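Local coordinates for LPXTG-motif cell wall anchor domain protein (Mobiluncus mulieris, PDB 5U5O), which probably mediates cell adhesion as part of a giant bacterial surface adhesin built from Ig-like domains with internal covalent cross-links, at residues T81-E84 and K85-G89; L50-Q53 and S54-G57; K71-A74 and S75-K78. All coordinates share one frame; numbering follows the deposited sequence. Where two conformers were deposited one is given.

Contact 1 (T81-E84 and K85-G89)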
loop_
_atom_site.group_PDB
_atom_site.type_symbol
_atom_site.label_atom_id
_atom_site.label_comp_id
_atom_site.label_asym_id
_atom_site.label_seq_id
_atom_site.Cartn_x
_atom_site.Cartn_y
_atom_site.Cartn_z
ATOM N N THR A 81 12.248 10.883 -25.854
ATOM C CA THR A 81 13.172 10.707 -24.740
ATOM C C THR A 81 14.395 9.934 -25.212
ATOM O O THR A 81 14.377 9.295 -26.263
ATOM C CB THR A 81 12.550 9.898 -23.597
ATOM O OG1 THR A 81 12.342 8.544 -24.015
ATOM C CG2 THR A 81 11.259 10.531 -23.117
ATOM N N GLU A 82 15.442 9.961 -24.392
ATOM C CA GLU A 82 16.672 9.241 -24.717
ATOM C C GLU A 82 16.407 7.746 -24.759
ATOM O O GLU A 82 16.946 7.063 -25.638
ATOM C CB GLU A 82 17.802 9.582 -23.741
ATOM C CG GLU A 82 18.188 11.059 -23.702
ATOM C CD GLU A 82 18.474 11.651 -25.072
ATOM O OE1 GLU A 82 19.360 11.108 -25.772
ATOM O OE2 GLU A 82 17.811 12.654 -25.448
ATOM N N VAL A 83 15.574 7.231 -23.860
ATOM C CA VAL A 83 15.184 5.817 -23.878
ATOM C C VAL A 83 14.471 5.435 -25.186
ATOM O O VAL A 83 14.777 4.422 -25.803
ATOM C CB VAL A 83 14.345 5.467 -22.626
ATOM C CG1 VAL A 83 13.574 4.158 -22.780
ATOM C CG2 VAL A 83 15.241 5.416 -21.390
ATOM N N GLU A 84 13.541 6.268 -25.615
ATOM C CA GLU A 84 12.856 6.061 -26.877
ATOM C C GLU A 84 13.823 6.060 -28.061
ATOM O O GLU A 84 13.725 5.197 -28.958
ATOM C CB GLU A 84 11.770 7.112 -27.073
ATOM C CG GLU A 84 10.583 6.871 -26.134
ATOM C CD GLU A 84 9.635 8.056 -25.979
ATOM O OE1 GLU A 84 10.004 9.172 -26.381
ATOM O OE2 GLU A 84 8.499 7.848 -25.439
ATOM N N LYS A 85 14.725 7.030 -28.098
ATOM C CA LYS A 85 15.712 7.087 -29.195
ATOM C C LYS A 85 16.655 5.888 -29.195
ATOM O O LYS A 85 16.998 5.342 -30.277
ATOM C CB LYS A 85 16.504 8.395 -29.172
ATOM C CG LYS A 85 15.630 9.584 -29.514
ATOM C CD LYS A 85 16.361 10.912 -29.510
ATOM C CE LYS A 85 16.817 11.329 -28.134
ATOM N NZ LYS A 85 17.244 12.756 -28.180
ATOM N N THR A 86 17.053 5.432 -28.014
ATOM C CA THR A 86 17.900 4.240 -27.912
ATOM C C THR A 86 17.237 3.004 -28.528
ATOM O O THR A 86 17.898 2.237 -29.245
ATOM C CB THR A 86 18.264 3.987 -26.434
ATOM O OG1 THR A 86 19.070 5.073 -25.966
ATOM C CG2 THR A 86 19.017 2.698 -26.255
ATOM N N LYS A 87 15.944 2.834 -28.260
ATOM C CA LYS A 87 15.179 1.686 -28.749
ATOM C C LYS A 87 14.800 1.781 -30.227
ATOM O O LYS A 87 14.988 0.828 -30.974
ATOM C CB LYS A 87 13.901 1.512 -27.911
ATOM C CG LYS A 87 14.113 1.009 -26.489
ATOM C CD LYS A 87 12.845 1.192 -25.654
ATOM C CE LYS A 87 12.984 0.769 -24.193
ATOM N NZ LYS A 87 13.124 -0.712 -24.044
ATOM N N TYR A 88 14.266 2.929 -30.631
ATOM C CA TYR A 88 13.616 3.105 -31.923
ATOM C C TYR A 88 14.434 3.868 -32.938
ATOM O O TYR A 88 14.088 3.855 -34.125
ATOM C CB TYR A 88 12.272 3.826 -31.737
ATOM C CG TYR A 88 11.278 3.000 -30.995
ATOM C CD1 TYR A 88 10.502 2.056 -31.658
ATOM C CD2 TYR A 88 11.055 3.195 -29.627
ATOM C CE1 TYR A 88 9.578 1.288 -30.976
ATOM C CE2 TYR A 88 10.157 2.412 -28.930
ATOM C CZ TYR A 88 9.405 1.470 -29.615
ATOM O OH TYR A 88 8.483 0.691 -28.975
ATOM N N GLY A 89 15.523 4.495 -32.499
ATOM C CA GLY A 89 16.363 5.313 -33.361
ATOM C C GLY A 89 16.256 6.784 -33.050
ATOM O O GLY A 89 15.204 7.260 -32.614
#
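Lys85 N donates to Thr81 O over 2.9 Å, closing the first turn of helix 82-88, whose start is a capping box made by Thr81 and Glu84 in the T-Q ester bond domain. The box is reciprocal. Glu84 N gives its hydrogen to Thr81 OG1 at 3.0 Å, and Thr81 N gives its own to Glu84 OE1 at 2.9 Å, reaching that oxygen from above the carboxylate plane. Threonine suits the N-cap because a hydroxyl on a short stem can stand in for the carbonyl missing from the previous turn. A chi1 of 68° brings OG1 round to the N-H of Glu84. Glutamate suits the third helical position because its longer chain can reach back to the cap. The carboxylate is buried and has further partners: OE1 makes a salt bridge with Arg34, and OE2 a hydrogen bond with Tyr36 OH, so the box also ties the helix to the strand 26-36.

Further along, Glu82 O accepts twice, from Thr86 N and from Thr86 OG1 (2.9 Å), which approach from opposite faces of its carbonyl plane; thus a threonine within a helix satisfies its hydroxyl on the backbone. On another side of the turn the bent chains of Glu82 and Lys85 run alongside each other, and Lys85 NZ meets the syn side of Glu82 OE2 at 2.8 Å in a salt bridge, sitting 31° out of the carboxylate plane. Val83 CG1 rests on Lys87 CE, an apolar contact along the lysine stem. Where the helix ends, Gly89 takes a positive phi of 110°; at its backbone angles a beta carbon would press on the carbonyl oxygen of Tyr88, and glycine has none. Tyr88 N bonds to Glu84 O, and that same oxygen lies in the plane of the Tyr88 ring at its edge, 3.4 Å from CD2.

Contact 2 (L50-Q53 and S54-G57)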
loop_
_atom_site.group_PDB
_atom_site.type_symbol
_atom_site.label_atom_id
_atom_site.label_comp_id
_atom_site.label_asym_id
_atom_site.label_seq_id
_atom_site.Cartn_x
_atom_site.Cartn_y
_atom_site.Cartn_z
ATOM N N LEU A 50 -5.042 -1.604 -16.427
ATOM C CA LEU A 50 -4.312 -1.508 -15.175
ATOM C C LEU A 50 -4.384 -2.839 -14.440
ATOM O O LEU A 50 -5.477 -3.390 -14.258
ATOM C CB LEU A 50 -4.952 -0.421 -14.293
ATOM C CG LEU A 50 -4.202 -0.103 -13.009
ATOM C CD1 LEU A 50 -2.867 0.560 -13.272
ATOM C CD2 LEU A 50 -5.081 0.791 -12.138
ATOM N N TYR A 51 -3.227 -3.329 -13.996
ATOM C CA TYR A 51 -3.122 -4.593 -13.277
ATOM C C TYR A 51 -2.273 -4.449 -12.029
ATOM O O TYR A 51 -1.361 -3.626 -11.993
ATOM C CB TYR A 51 -2.397 -5.622 -14.141
ATOM C CG TYR A 51 -3.094 -6.050 -15.399
ATOM C CD1 TYR A 51 -4.096 -7.007 -15.364
ATOM C CD2 TYR A 51 -2.689 -5.553 -16.651
ATOM C CE1 TYR A 51 -4.715 -7.439 -16.523
ATOM C CE2 TYR A 51 -3.306 -5.980 -17.818
ATOM C CZ TYR A 51 -4.318 -6.919 -17.745
ATOM O OH TYR A 51 -4.965 -7.365 -18.858
ATOM N N GLU A 52 -2.553 -5.271 -11.025
ATOM C CA GLU A 52 -1.565 -5.545 -9.988
ATOM C C GLU A 52 -0.461 -6.397 -10.649
ATOM O O GLU A 52 -0.749 -7.289 -11.471
ATOM C CB GLU A 52 -2.210 -6.215 -8.761
ATOM C CG GLU A 52 -1.252 -6.472 -7.606
ATOM C CD GLU A 52 -0.443 -7.747 -7.759
ATOM O OE1 GLU A 52 -0.993 -8.764 -8.231
ATOM O OE2 GLU A 52 0.758 -7.729 -7.425
ATOM N N GLN A 53 0.793 -6.088 -10.315
ATOM C CA GLN A 53 1.956 -6.589 -11.058
ATOM C C GLN A 53 2.058 -8.112 -11.131
ATOM O O GLN A 53 2.379 -8.648 -12.190
ATOM C CB GLN A 53 3.252 -6.008 -10.494
ATOM C CG GLN A 53 4.492 -6.341 -11.317
ATOM C CD GLN A 53 5.769 -5.878 -10.650
ATOM O OE1 GLN A 53 5.929 -6.017 -9.435
ATOM N NE2 GLN A 53 6.695 -5.338 -11.441
ATOM N N SER A 54 1.793 -8.798 -10.018
ATOM C CA SER A 54 1.898 -10.276 -9.999
ATOM C C SER A 54 0.944 -11.010 -10.953
ATOM O O SER A 54 1.239 -12.138 -11.362
ATOM C CB SER A 54 1.721 -10.832 -8.574
ATOM O OG SER A 54 0.356 -11.020 -8.235
ATOM N N VAL A 55 -0.176 -10.376 -11.310
ATOM C CA VAL A 55 -1.134 -10.941 -12.282
ATOM C C VAL A 55 -1.221 -10.120 -13.585
ATOM O O VAL A 55 -2.218 -10.193 -14.318
ATOM C CB VAL A 55 -2.536 -11.144 -11.647
ATOM C CG1 VAL A 55 -2.461 -12.178 -10.531
ATOM C CG2 VAL A 55 -3.131 -9.836 -11.124
ATOM N N ALA A 56 -0.168 -9.361 -13.885
ATOM C CA ALA A 56 -0.196 -8.431 -15.010
ATOM C C ALA A 56 -0.354 -9.208 -16.312
ATOM O O ALA A 56 0.381 -10.157 -16.563
ATOM C CB ALA A 56 1.065 -7.575 -15.041
ATOM N N GLY A 57 -1.353 -8.832 -17.106
ATOM C CA GLY A 57 -1.657 -9.478 -18.383
ATOM C C GLY A 57 -2.690 -10.597 -18.325
ATOM O O GLY A 57 -3.139 -11.067 -19.373
#
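The ring of Tyr51 lies flat against the backbone that joins Ala56 to Gly57. Gly57 N sits over the centre of one face, 3.3 Å above the ring plane, and the carbonyl carbon of Ala56 lies over the same face. Gly57 CA adds a CH-pi contact, 4.0 Å from the ring centroid and 23° off its normal. Glycine is called for by the backbone: with phi at 93° a beta carbon would be jammed against the preceding carbonyl oxygen. Nearer the main chain of the strand, Tyr51 CB packs against Ala56 CA, while the small methyl of Ala56 also touches Val121 and Tyr123. The Tyr51 ring itself meets that of Tyr123 edge-to-face.

The chain bends here as it leaves strand 43-52, in the connection that leads back to its antiparallel partner, strand 64-71, within the Ig-like T-Q ester bond domain. Two overlapping i+3 to i turns make the bend, a short 3-10 segment at Gln53 and Ser54: Val55 N donates to Glu52 O, and Ala56 N to Gln53 O at 3.1 Å, each donor standing well above the plane of the carbonyl it meets.

The carboxylate of Glu52 binds back onto this bend. Its CG stands anti to the backbone N, and a turn at chi2 (-83°) folds the carboxylate over to Ser54, which grips both oxygens. Ser54 OG donates to the syn lone pair of Glu52 OE1 at 2.6 Å. Ser54 N donates to Glu52 OE2 over 3.0 Å, from above the carboxylate plane, so the group is fixed in rotation by two bonds to one residue. Serine suits the place because its short hydroxyl and its own N-H can serve the two oxygens together. Gln53, extended, turns elsewhere and donates from NE2 to Pro155 O.

Contact 3 (K71-A74 and S75-K78)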
loop_
_atom_site.group_PDB
_atom_site.type_symbol
_atom_site.label_atom_id
_atom_site.label_comp_id
_atom_site.label_asym_id
_atom_site.label_seq_id
_atom_site.Cartn_x
_atom_site.Cartn_y
_atom_site.Cartn_z
ATOM N N LYS A 71 -6.793 9.918 -34.168
ATOM C CA LYS A 71 -6.371 10.308 -35.505
ATOM C C LYS A 71 -5.101 11.103 -35.332
ATOM O O LYS A 71 -5.080 12.185 -34.774
ATOM C CB LYS A 71 -7.441 11.103 -36.236
ATOM C CG LYS A 71 -7.063 11.292 -37.706
ATOM C CD LYS A 71 -8.184 11.919 -38.511
ATOM C CE LYS A 71 -7.804 11.987 -39.977
ATOM N NZ LYS A 71 -8.921 12.530 -40.780
ATOM N N VAL A 72 -3.993 10.532 -35.813
ATOM C CA VAL A 72 -2.703 11.118 -35.530
ATOM C C VAL A 72 -2.503 12.388 -36.333
ATOM O O VAL A 72 -2.809 12.421 -37.543
ATOM C CB VAL A 72 -1.598 10.092 -35.830
ATOM C CG1 VAL A 72 -0.212 10.713 -35.696
ATOM C CG2 VAL A 72 -1.763 8.919 -34.875
ATOM N N THR A 73 -2.001 13.432 -35.679
ATOM C CA THR A 73 -1.753 14.715 -36.326
ATOM C C THR A 73 -0.472 15.361 -35.784
ATOM O O THR A 73 -0.015 15.037 -34.689
ATOM C CB THR A 73 -2.975 15.643 -36.166
ATOM O OG1 THR A 73 -2.816 16.780 -37.018
ATOM C CG2 THR A 73 -3.143 16.083 -34.717
ATOM N N ALA A 74 0.116 16.248 -36.583
ATOM C CA ALA A 74 1.380 16.905 -36.239
ATOM C C ALA A 74 1.379 17.610 -34.893
ATOM O O ALA A 74 2.377 17.599 -34.198
ATOM C CB ALA A 74 1.788 17.880 -37.339
ATOM N N SER A 75 0.247 18.191 -34.500
ATOM C CA SER A 75 0.178 18.898 -33.216
ATOM C C SER A 75 0.392 17.977 -32.010
ATOM O O SER A 75 0.677 18.460 -30.926
ATOM C CB SER A 75 -1.158 19.620 -33.062
ATOM O OG SER A 75 -2.173 18.665 -32.932
ATOM N N MET A 76 0.244 16.661 -32.193
ATOM C CA MET A 76 0.516 15.691 -31.134
ATOM C C MET A 76 1.988 15.364 -30.928
ATOM O O MET A 76 2.330 14.681 -29.977
ATOM C CB MET A 76 -0.248 14.399 -31.355
ATOM C CG MET A 76 -1.756 14.546 -31.343
ATOM S SD MET A 76 -2.481 13.062 -32.062
ATOM C CE MET A 76 -4.209 13.447 -31.880
ATOM N N ALA A 77 2.839 15.844 -31.832
ATOM C CA ALA A 77 4.243 15.475 -31.801
ATOM C C ALA A 77 4.920 16.021 -30.541
ATOM O O ALA A 77 4.693 17.160 -30.139
ATOM C CB ALA A 77 4.949 16.002 -33.033
ATOM N N LYS A 78 5.728 15.176 -29.906
ATOM C CA LYS A 78 6.532 15.580 -28.759
ATOM C C LYS A 78 7.956 15.080 -28.913
ATOM O O LYS A 78 8.201 14.082 -29.592
ATOM C CB LYS A 78 5.945 15.023 -27.463
ATOM C CG LYS A 78 4.528 15.481 -27.154
ATOM C CD LYS A 78 4.471 16.974 -26.890
ATOM C CE LYS A 78 3.043 17.477 -26.709
ATOM N NZ LYS A 78 2.221 17.563 -27.963
HETATM O O HOH W 1 -1.854 19.158 -36.238
#
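The flat groups where Thr73 meets Met76 and Ala74 meets Ala77 are peptide planes, and each carbonyl is met obliquely, from above its plane. Met76 N donates to Thr73 O at 3.0 Å from 45° out of the carbonyl plane of Thr73. Ala77 N stands similarly above the carbonyl of Ala74 and donates to Ala74 O at 3.0 Å. The side chain of Met76 runs back past the preceding residues. With CG beside its own backbone N and the chain extended beyond it, the thioether passes alongside Thr73, crossing that side chain at about a right angle in the given one of the two threonine conformers. Its sulfur SD receives a weak hydrogen bond from Thr73 N at 3.7 Å, and the terminal CE touches Lys71 O at 3.3 Å. A long, flexible, unbranched chain suits this place, since it can follow the backbone curve and also pack on Tyr95.

A water joins Thr73 OG1, at 2.7 Å in the same conformer, to Ser75 N, which donates to it. Small polar and methyl side chains, Thr73, Ala74 and Ser75, fit this exposed surface of the turn. Val72 is buried against Val38, Tyr44 and Tyr95.

Two successive backbone bonds from residue i+3 to i make this a short 3-10 turn. It carries the chain from strand 64-71, in the mixed sheet, to the short, weakly bonded strand 77-78 at the edge of the four-stranded sheet, a crossover between sheets of the kind found in Ig-like beta sandwiches.

Overall arrangement
Along the chain the order is contact 2, contact 3, contact 1, all within the T-Q ester bond domain. Contact 2 follows strand 43-52, whose partner, strand 64-71, leads into contact 3; from there strand 77-78 is followed closely by helix 82-88, which holds contact 1, before strand 94-104. Contacts 1 and 3 adjoin in sequence, with centres about 18 Å apart. Contact 2 stands further off, its centre about 26 Å from that of contact 1 and about 30 Å from that of contact 3, and touches neither. All three are surface turns or a short helix that link strands of this Ig-like domain, one of the modules of the adhesin.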